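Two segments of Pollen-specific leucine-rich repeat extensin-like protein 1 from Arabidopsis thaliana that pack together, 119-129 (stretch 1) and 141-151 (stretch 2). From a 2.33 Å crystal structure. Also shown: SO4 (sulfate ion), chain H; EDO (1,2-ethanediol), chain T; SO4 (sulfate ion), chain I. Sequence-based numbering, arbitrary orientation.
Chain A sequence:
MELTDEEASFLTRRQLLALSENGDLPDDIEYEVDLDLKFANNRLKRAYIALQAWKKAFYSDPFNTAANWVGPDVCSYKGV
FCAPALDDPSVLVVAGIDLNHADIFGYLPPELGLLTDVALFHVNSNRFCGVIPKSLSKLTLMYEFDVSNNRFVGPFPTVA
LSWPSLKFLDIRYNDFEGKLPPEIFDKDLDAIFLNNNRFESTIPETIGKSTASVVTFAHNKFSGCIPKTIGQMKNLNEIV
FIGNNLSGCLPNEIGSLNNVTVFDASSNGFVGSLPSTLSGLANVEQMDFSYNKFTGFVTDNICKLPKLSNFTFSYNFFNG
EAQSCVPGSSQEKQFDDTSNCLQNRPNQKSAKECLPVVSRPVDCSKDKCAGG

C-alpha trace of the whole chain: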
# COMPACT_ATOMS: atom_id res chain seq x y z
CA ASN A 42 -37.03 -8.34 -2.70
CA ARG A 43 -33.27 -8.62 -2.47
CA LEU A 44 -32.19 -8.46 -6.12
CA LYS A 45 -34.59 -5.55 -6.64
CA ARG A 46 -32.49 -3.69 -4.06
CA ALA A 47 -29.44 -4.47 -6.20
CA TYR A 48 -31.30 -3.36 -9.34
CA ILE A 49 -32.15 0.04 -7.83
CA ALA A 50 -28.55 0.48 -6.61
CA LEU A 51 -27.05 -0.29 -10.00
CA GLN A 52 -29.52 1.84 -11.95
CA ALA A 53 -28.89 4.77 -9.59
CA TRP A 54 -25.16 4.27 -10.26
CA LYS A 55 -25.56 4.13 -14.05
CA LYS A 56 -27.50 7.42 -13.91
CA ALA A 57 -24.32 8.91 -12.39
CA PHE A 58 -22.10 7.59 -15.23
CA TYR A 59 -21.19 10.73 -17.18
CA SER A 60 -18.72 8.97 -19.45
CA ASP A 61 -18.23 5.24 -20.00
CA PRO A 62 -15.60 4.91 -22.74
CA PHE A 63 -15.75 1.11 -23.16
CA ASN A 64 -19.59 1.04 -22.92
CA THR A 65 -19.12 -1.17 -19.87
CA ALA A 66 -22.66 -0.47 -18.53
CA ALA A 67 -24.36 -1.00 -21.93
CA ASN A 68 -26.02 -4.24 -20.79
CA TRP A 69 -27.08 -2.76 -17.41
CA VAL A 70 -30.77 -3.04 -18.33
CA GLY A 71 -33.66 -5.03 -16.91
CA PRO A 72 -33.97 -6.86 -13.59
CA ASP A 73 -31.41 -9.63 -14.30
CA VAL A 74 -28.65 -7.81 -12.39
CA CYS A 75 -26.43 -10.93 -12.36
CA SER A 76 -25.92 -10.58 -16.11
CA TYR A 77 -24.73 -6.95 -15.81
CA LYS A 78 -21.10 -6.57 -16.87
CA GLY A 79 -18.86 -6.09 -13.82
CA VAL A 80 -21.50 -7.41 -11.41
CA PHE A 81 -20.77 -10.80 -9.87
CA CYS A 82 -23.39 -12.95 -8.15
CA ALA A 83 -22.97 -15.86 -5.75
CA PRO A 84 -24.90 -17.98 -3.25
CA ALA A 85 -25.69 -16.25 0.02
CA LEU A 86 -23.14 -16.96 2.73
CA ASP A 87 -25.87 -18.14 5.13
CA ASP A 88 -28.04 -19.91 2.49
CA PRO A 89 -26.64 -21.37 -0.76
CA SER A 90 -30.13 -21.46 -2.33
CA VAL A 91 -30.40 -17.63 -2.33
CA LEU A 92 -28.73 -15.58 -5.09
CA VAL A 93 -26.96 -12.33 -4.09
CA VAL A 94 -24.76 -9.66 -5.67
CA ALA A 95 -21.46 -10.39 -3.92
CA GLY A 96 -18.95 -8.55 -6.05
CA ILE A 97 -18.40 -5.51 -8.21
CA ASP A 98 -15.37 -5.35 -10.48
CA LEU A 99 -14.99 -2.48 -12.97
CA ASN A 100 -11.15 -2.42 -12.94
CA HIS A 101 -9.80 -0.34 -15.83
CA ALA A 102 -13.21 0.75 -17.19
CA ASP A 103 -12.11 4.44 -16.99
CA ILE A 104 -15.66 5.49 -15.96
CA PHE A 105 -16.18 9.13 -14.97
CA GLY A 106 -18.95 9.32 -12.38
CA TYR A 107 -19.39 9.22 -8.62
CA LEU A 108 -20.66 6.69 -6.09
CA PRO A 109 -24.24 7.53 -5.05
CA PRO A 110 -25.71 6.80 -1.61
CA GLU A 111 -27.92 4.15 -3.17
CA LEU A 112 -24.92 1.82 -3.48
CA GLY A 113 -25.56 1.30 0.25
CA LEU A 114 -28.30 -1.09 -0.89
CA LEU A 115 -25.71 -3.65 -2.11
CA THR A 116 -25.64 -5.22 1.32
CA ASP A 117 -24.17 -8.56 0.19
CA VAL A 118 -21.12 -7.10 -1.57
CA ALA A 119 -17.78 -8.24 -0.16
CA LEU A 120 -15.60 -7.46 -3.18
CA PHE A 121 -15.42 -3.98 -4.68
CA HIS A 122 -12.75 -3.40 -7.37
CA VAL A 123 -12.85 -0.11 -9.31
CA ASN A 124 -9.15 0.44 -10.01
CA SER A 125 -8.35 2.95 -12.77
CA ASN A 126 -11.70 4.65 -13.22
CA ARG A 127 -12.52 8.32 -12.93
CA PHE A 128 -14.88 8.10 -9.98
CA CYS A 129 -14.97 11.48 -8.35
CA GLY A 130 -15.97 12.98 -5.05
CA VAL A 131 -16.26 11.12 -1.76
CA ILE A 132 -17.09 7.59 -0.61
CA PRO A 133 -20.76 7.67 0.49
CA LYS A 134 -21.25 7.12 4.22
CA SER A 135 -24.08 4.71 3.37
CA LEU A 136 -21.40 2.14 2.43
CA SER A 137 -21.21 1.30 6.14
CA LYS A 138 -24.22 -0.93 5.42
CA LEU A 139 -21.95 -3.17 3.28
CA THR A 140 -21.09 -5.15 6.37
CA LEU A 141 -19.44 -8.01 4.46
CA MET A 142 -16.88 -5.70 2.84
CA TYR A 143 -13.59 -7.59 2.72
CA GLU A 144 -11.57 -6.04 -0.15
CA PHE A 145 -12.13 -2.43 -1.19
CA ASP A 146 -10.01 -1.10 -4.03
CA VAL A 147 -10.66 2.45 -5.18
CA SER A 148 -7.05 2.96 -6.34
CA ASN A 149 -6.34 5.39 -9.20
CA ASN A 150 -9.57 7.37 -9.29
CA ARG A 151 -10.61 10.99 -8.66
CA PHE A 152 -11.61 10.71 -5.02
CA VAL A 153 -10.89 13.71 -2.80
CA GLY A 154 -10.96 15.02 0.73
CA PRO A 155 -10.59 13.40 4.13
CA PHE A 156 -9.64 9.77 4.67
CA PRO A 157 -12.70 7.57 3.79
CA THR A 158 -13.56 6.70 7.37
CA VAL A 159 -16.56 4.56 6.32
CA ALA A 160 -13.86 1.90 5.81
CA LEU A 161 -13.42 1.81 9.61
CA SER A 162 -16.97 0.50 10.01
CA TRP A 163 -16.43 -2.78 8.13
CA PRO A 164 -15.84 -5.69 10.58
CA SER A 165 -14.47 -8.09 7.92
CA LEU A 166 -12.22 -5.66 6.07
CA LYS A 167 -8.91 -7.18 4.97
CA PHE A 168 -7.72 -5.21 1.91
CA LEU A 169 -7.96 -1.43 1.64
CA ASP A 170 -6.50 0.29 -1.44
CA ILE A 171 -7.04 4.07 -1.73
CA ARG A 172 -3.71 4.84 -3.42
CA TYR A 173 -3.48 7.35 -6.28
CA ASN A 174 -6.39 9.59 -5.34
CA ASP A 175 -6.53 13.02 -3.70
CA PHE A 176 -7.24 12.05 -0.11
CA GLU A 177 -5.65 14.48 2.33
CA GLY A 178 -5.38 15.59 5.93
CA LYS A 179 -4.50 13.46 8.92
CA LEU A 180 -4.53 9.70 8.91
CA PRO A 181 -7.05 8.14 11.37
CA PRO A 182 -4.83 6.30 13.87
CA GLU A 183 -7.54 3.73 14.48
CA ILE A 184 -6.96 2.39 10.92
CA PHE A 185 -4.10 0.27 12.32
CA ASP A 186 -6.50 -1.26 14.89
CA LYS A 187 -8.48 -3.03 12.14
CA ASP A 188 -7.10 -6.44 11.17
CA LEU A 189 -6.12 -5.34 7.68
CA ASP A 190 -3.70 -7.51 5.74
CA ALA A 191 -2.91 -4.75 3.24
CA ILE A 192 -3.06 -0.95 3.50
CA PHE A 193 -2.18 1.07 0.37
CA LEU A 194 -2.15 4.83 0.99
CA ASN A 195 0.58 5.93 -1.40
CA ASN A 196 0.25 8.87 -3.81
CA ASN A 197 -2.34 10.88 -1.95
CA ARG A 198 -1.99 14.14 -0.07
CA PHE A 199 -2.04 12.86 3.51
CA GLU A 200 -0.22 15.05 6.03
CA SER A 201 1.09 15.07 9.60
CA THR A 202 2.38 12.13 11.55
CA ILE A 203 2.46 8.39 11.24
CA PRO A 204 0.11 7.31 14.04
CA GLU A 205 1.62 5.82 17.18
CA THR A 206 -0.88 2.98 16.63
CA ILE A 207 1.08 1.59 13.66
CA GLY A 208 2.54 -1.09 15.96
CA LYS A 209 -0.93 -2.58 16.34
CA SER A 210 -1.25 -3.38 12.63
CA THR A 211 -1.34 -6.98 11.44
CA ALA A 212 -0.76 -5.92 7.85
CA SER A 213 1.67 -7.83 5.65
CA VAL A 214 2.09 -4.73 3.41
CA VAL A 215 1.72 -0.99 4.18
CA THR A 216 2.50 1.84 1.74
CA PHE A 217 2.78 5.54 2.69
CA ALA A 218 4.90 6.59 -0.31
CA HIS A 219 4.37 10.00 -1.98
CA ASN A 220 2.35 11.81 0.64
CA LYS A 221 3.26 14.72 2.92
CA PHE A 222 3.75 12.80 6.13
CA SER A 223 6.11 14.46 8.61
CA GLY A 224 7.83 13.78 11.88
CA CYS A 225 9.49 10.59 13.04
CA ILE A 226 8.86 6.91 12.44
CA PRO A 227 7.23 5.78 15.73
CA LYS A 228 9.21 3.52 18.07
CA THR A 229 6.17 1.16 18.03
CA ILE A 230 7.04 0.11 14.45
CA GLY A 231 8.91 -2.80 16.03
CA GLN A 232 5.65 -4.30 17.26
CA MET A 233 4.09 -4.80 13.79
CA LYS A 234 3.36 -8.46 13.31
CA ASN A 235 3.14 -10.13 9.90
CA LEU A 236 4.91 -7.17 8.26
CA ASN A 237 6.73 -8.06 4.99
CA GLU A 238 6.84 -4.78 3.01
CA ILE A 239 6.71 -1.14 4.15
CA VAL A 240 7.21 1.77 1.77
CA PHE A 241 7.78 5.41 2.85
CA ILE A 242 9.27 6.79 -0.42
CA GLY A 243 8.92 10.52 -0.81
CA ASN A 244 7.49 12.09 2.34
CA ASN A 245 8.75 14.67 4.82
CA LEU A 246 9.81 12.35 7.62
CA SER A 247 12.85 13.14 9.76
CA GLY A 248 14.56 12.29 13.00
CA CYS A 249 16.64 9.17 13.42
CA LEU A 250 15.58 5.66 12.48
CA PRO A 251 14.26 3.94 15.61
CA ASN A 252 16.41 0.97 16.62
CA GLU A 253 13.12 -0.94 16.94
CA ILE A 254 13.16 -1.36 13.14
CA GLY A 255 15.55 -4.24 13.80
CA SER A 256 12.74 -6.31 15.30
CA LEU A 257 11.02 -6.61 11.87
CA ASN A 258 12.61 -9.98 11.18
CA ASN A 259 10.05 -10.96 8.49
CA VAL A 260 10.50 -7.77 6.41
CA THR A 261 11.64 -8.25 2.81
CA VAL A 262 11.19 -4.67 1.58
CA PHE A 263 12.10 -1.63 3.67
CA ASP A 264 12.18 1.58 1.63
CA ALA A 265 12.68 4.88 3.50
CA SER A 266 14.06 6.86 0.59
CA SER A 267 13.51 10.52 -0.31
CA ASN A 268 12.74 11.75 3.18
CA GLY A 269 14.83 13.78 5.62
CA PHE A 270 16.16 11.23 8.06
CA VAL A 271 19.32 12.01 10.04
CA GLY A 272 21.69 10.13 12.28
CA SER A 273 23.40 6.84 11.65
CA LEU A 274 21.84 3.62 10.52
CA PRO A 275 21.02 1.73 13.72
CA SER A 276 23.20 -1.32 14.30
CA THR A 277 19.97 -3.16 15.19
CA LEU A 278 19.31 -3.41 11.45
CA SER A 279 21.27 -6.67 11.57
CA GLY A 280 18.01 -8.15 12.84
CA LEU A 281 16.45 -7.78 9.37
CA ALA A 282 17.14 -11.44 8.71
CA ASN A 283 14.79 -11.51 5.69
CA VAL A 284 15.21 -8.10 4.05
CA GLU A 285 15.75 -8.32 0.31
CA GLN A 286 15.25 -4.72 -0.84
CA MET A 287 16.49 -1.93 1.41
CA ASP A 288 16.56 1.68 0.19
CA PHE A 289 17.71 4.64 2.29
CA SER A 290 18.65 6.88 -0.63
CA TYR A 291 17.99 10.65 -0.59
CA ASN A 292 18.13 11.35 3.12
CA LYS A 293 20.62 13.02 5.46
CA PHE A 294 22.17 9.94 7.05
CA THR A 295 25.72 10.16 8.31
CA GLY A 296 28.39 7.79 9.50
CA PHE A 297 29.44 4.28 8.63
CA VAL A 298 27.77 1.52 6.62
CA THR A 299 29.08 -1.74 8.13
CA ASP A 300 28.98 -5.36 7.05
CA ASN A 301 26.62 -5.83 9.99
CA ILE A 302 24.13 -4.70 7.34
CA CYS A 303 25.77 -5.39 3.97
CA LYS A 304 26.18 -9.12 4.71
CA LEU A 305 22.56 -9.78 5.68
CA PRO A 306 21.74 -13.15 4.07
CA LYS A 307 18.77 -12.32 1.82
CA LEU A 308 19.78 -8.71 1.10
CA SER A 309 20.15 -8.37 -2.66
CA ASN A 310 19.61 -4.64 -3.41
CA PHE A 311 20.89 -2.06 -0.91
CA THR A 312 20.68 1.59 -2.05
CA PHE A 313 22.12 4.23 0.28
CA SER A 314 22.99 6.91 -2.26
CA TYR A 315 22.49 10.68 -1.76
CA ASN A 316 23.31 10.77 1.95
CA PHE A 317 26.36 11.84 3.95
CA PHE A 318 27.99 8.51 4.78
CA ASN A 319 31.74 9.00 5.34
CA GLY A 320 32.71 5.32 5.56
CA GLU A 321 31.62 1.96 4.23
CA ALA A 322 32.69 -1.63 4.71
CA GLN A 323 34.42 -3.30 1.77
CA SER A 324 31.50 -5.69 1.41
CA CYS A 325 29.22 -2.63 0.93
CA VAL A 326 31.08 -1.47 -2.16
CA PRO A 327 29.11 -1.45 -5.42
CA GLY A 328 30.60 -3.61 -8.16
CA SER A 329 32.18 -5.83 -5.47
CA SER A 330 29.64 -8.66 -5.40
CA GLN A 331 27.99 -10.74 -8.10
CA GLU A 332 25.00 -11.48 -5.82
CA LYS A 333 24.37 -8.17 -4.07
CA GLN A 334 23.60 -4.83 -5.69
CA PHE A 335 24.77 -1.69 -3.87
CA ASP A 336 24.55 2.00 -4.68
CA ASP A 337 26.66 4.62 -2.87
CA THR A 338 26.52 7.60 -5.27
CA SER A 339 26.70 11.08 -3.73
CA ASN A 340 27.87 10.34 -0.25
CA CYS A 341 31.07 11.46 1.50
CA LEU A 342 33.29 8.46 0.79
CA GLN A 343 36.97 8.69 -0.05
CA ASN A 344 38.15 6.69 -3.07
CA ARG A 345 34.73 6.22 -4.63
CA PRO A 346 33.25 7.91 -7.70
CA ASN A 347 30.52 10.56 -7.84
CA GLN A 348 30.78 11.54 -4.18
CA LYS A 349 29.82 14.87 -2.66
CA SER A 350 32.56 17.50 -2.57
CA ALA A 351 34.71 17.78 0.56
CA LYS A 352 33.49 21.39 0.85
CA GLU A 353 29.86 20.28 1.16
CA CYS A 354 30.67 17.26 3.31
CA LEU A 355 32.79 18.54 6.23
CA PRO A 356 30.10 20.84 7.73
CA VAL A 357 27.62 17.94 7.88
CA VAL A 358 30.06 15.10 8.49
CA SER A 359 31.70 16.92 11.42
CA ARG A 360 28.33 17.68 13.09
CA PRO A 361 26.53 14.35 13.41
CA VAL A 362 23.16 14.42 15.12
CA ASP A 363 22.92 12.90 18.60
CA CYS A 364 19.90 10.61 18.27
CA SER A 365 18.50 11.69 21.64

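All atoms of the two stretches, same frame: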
# COMPACT_ATOMS: atom_id res chain seq x y z
N ALA A 119 -19.02 -8.10 -0.91
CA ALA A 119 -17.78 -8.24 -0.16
C ALA A 119 -16.56 -7.88 -0.98
O ALA A 119 -15.48 -7.66 -0.41
CB ALA A 119 -17.63 -9.68 0.34
N LEU A 120 -16.71 -7.78 -2.29
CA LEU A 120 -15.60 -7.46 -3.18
C LEU A 120 -15.99 -6.24 -3.99
O LEU A 120 -17.04 -6.23 -4.64
CB LEU A 120 -15.29 -8.66 -4.07
CG LEU A 120 -14.15 -8.60 -5.08
CD1 LEU A 120 -13.69 -10.02 -5.20
CD2 LEU A 120 -14.62 -8.04 -6.45
N PHE A 121 -15.15 -5.21 -3.94
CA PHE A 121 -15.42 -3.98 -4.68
C PHE A 121 -14.11 -3.51 -5.32
O PHE A 121 -13.24 -2.95 -4.63
CB PHE A 121 -16.04 -2.94 -3.75
CG PHE A 121 -16.55 -1.73 -4.46
CD1 PHE A 121 -17.84 -1.70 -4.99
CD2 PHE A 121 -15.75 -0.60 -4.59
CE1 PHE A 121 -18.32 -0.57 -5.64
CE2 PHE A 121 -16.23 0.54 -5.22
CZ PHE A 121 -17.52 0.54 -5.76
N HIS A 122 -13.95 -3.77 -6.62
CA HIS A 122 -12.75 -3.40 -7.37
C HIS A 122 -13.12 -2.36 -8.42
O HIS A 122 -13.84 -2.69 -9.37
CB HIS A 122 -12.12 -4.63 -8.04
CG HIS A 122 -11.70 -5.71 -7.09
ND1 HIS A 122 -11.34 -6.97 -7.51
CD2 HIS A 122 -11.59 -5.72 -5.74
CE1 HIS A 122 -11.04 -7.72 -6.46
NE2 HIS A 122 -11.19 -6.99 -5.37
N VAL A 123 -12.65 -1.12 -8.27
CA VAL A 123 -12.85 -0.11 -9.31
C VAL A 123 -11.55 0.61 -9.62
O VAL A 123 -11.54 1.81 -9.92
CB VAL A 123 -13.98 0.90 -8.94
CG1 VAL A 123 -15.38 0.19 -8.95
CG2 VAL A 123 -13.74 1.56 -7.61
N ASN A 124 -10.43 -0.13 -9.63
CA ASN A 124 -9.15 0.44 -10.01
C ASN A 124 -9.19 1.07 -11.39
O ASN A 124 -9.75 0.51 -12.34
CB ASN A 124 -8.03 -0.60 -9.98
CG ASN A 124 -6.72 -0.06 -10.63
OD1 ASN A 124 -6.56 -0.11 -11.84
ND2 ASN A 124 -5.83 0.48 -9.81
N SER A 125 -8.55 2.24 -11.50
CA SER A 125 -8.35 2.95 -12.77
C SER A 125 -9.69 3.28 -13.43
O SER A 125 -9.96 2.93 -14.58
CB SER A 125 -7.46 2.14 -13.73
OG SER A 125 -6.15 1.97 -13.18
N ASN A 126 -10.54 3.96 -12.67
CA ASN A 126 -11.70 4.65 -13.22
C ASN A 126 -11.54 6.13 -12.94
O ASN A 126 -10.51 6.58 -12.44
CB ASN A 126 -13.00 4.09 -12.63
CG ASN A 126 -13.40 2.77 -13.27
OD1 ASN A 126 -14.05 2.74 -14.33
ND2 ASN A 126 -12.98 1.67 -12.66
N ARG A 127 -12.57 6.91 -13.27
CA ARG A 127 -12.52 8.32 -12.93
C ARG A 127 -13.67 8.66 -12.00
O ARG A 127 -14.42 9.61 -12.24
CB ARG A 127 -12.55 9.17 -14.19
CG ARG A 127 -11.23 9.10 -14.98
CD ARG A 127 -11.39 9.65 -16.38
NE ARG A 127 -12.46 8.94 -17.07
CZ ARG A 127 -13.03 9.38 -18.19
NH1 ARG A 127 -12.62 10.52 -18.71
NH2 ARG A 127 -14.00 8.67 -18.76
N PHE A 128 -13.83 7.85 -10.95
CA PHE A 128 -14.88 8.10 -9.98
C PHE A 128 -14.46 9.25 -9.08
O PHE A 128 -13.37 9.26 -8.52
CB PHE A 128 -15.20 6.84 -9.19
CG PHE A 128 -15.99 5.82 -9.98
CD1 PHE A 128 -17.23 6.15 -10.54
CD2 PHE A 128 -15.48 4.53 -10.21
CE1 PHE A 128 -17.96 5.22 -11.31
CE2 PHE A 128 -16.20 3.59 -10.96
CZ PHE A 128 -17.44 3.94 -11.52
N CYS A 129 -15.34 10.22 -8.95
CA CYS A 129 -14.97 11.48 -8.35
C CYS A 129 -15.78 11.73 -7.08
O CYS A 129 -16.87 11.18 -6.88
CB CYS A 129 -15.17 12.62 -9.36
N LEU A 141 -20.31 -6.91 4.85
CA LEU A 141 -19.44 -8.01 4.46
C LEU A 141 -18.20 -7.53 3.72
O LEU A 141 -17.39 -8.36 3.28
CB LEU A 141 -20.22 -9.00 3.57
CG LEU A 141 -21.58 -9.46 4.09
CD1 LEU A 141 -22.16 -10.52 3.16
CD2 LEU A 141 -21.45 -9.99 5.54
N MET A 142 -18.04 -6.22 3.55
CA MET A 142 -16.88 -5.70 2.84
C MET A 142 -15.59 -6.30 3.39
O MET A 142 -15.34 -6.29 4.60
CB MET A 142 -16.82 -4.18 2.94
CG MET A 142 -15.83 -3.58 1.99
SD MET A 142 -16.25 -4.07 0.30
CE MET A 142 -17.52 -2.85 -0.05
N TYR A 143 -14.81 -6.85 2.48
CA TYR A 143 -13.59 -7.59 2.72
C TYR A 143 -12.40 -7.01 1.96
O TYR A 143 -11.31 -6.89 2.54
CB TYR A 143 -13.82 -9.05 2.32
CG TYR A 143 -12.69 -10.05 2.52
CD1 TYR A 143 -12.60 -10.81 3.69
CD2 TYR A 143 -11.77 -10.30 1.51
CE1 TYR A 143 -11.60 -11.75 3.87
CE2 TYR A 143 -10.77 -11.23 1.67
CZ TYR A 143 -10.69 -11.95 2.85
OH TYR A 143 -9.69 -12.89 2.98
N GLU A 144 -12.60 -6.62 0.70
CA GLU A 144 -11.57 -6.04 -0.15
C GLU A 144 -12.17 -4.87 -0.92
O GLU A 144 -13.07 -5.05 -1.75
CB GLU A 144 -10.96 -7.05 -1.14
CG GLU A 144 -11.92 -7.98 -1.84
CD GLU A 144 -11.20 -9.09 -2.63
OE1 GLU A 144 -10.55 -8.80 -3.67
OE2 GLU A 144 -11.27 -10.25 -2.19
N PHE A 145 -11.62 -3.69 -0.67
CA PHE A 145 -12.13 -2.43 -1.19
C PHE A 145 -10.98 -1.76 -1.91
O PHE A 145 -9.97 -1.41 -1.29
CB PHE A 145 -12.64 -1.55 -0.05
CG PHE A 145 -13.49 -0.42 -0.49
CD1 PHE A 145 -14.82 -0.65 -0.90
CD2 PHE A 145 -13.01 0.88 -0.47
CE1 PHE A 145 -15.63 0.41 -1.30
CE2 PHE A 145 -13.81 1.95 -0.87
CZ PHE A 145 -15.12 1.72 -1.29
N ASP A 146 -11.10 -1.61 -3.22
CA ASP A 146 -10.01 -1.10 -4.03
C ASP A 146 -10.58 0.04 -4.85
O ASP A 146 -11.27 -0.21 -5.86
CB ASP A 146 -9.41 -2.20 -4.91
CG ASP A 146 -8.25 -1.70 -5.79
OD1 ASP A 146 -7.77 -0.56 -5.59
OD2 ASP A 146 -7.83 -2.46 -6.69
N VAL A 147 -10.33 1.26 -4.41
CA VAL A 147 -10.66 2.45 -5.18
C VAL A 147 -9.40 3.13 -5.72
O VAL A 147 -9.41 4.31 -6.03
CB VAL A 147 -11.53 3.42 -4.37
CG1 VAL A 147 -12.94 2.78 -4.11
CG2 VAL A 147 -10.86 3.81 -3.04
N SER A 148 -8.31 2.37 -5.89
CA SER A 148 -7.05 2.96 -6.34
C SER A 148 -7.19 3.60 -7.72
O SER A 148 -7.92 3.11 -8.59
CB SER A 148 -5.95 1.89 -6.36
OG SER A 148 -6.27 0.83 -7.25
N ASN A 149 -6.49 4.72 -7.91
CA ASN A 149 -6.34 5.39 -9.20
C ASN A 149 -7.68 5.90 -9.73
O ASN A 149 -8.13 5.56 -10.82
CB ASN A 149 -5.65 4.48 -10.23
CG ASN A 149 -5.29 5.23 -11.49
OD1 ASN A 149 -5.15 6.47 -11.47
ND2 ASN A 149 -5.14 4.51 -12.59
N ASN A 150 -8.29 6.76 -8.93
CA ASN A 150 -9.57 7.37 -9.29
C ASN A 150 -9.44 8.88 -9.06
O ASN A 150 -8.34 9.44 -9.02
CB ASN A 150 -10.69 6.71 -8.49
CG ASN A 150 -11.29 5.52 -9.22
OD1 ASN A 150 -12.09 5.71 -10.13
ND2 ASN A 150 -10.91 4.30 -8.83
N ARG A 151 -10.58 9.55 -8.89
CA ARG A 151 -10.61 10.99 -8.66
C ARG A 151 -11.28 11.30 -7.32
O ARG A 151 -11.98 12.30 -7.18
CB ARG A 151 -11.33 11.71 -9.80
CG ARG A 151 -10.68 11.45 -11.17
CD ARG A 151 -9.40 12.26 -11.28
NE ARG A 151 -8.69 12.03 -12.53
CZ ARG A 151 -7.59 11.28 -12.62
NH1 ARG A 151 -7.10 10.69 -11.54
NH2 ARG A 151 -6.99 11.12 -13.79
S SO4 H . -8.58 12.26 -16.21
O1 SO4 H . -9.16 13.10 -17.23
O2 SO4 H . -8.62 10.83 -16.51
O3 SO4 H . -9.31 12.53 -14.98
O4 SO4 H . -7.16 12.59 -16.07
C1 EDO T . -17.46 -12.46 5.52
O1 EDO T . -16.69 -13.51 4.91
C2 EDO T . -17.78 -11.41 4.47
O2 EDO T . -16.58 -10.92 3.86
S SO4 I . -9.29 -14.76 5.89
O1 SO4 I . -8.16 -14.56 4.99
O2 SO4 I . -10.51 -15.00 5.13
O3 SO4 I . -9.02 -15.91 6.76
O4 SO4 I . -9.45 -13.57 6.71

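Leucine-rich repeats stack by laying one short parallel strand beside the next and repeating the same side-chain contacts at each turn of the solenoid, and these two segments of a pollen-specific member of the family illustrate the principle well. Together they bury 976 Å² between them.

The backbone supplies the regular part. Strands 120-122 and 144-146 run parallel, their directions 14° apart, and pair L120 with E144, F121 with F145 and H122 with D146. F121 reaches its partner strand through both its polar backbone atoms: its N donates to E144 O (3.0 Å), and D146 N donates to F121 O (2.9 Å). The ladder continues with V123 N to D146 O (2.9 Å), while at its start A119 O accepts from both Y143 N (3.1 Å) and E144 N (3.3 Å). Further along, S125 N donates to S148 O (3.1 Å). A second ladder, shifted in register by two residues, pairs C129 with R151 and is anchored by R151 N to F128 O (2.8 Å).

Apolar packing fills the face carrying F121 and F145. Both phenylalanines adopt chi1 t, and their rings lie nearly parallel, at 14°, but slid apart so that they barely overlap; F121 CD2 and F145 CE1 approach to 3.4 Å. V147 CG1 meets the edge of the F121 ring at CE2 (4.1 Å) and also packs against V123 CG2 (3.8 Å), whereas M142 CE reaches F121 CB (4.0 Å). Branched and aromatic side chains suit this buried layer because they fill space without leaving polar groups to satisfy.

On the other face, buried polar groups are paired. H122 NE2 donates to E144 OE1 (2.6 Å), the carboxylate oxygen meeting the imidazole at its edge, near the ring plane, where a nitrogen can donate. D146 turns back on its own stretch: its OD1 accepts from S148 OG (2.6 Å) and S148 N (3.0 Å). The same serine hydroxyl accepts from N124 ND2 (2.6 Å), linking the turns.

Asparagine is suited to these turns because its amide can satisfy backbone groups that strand pairing leaves free. N150 ND2 donates across to V123 O (2.8 Å) and within its own stretch to V147 O (3.2 Å); N126 ND2 likewise donates to V123 O (3.1 Å). At the more exposed margin, N149 ND2 donates to S125 OG (2.8 Å), and R151 binds a sulfate, probably from the crystallisation liquor, through NE to O3 (2.6 Å) and NH2 to O4 (2.7 Å).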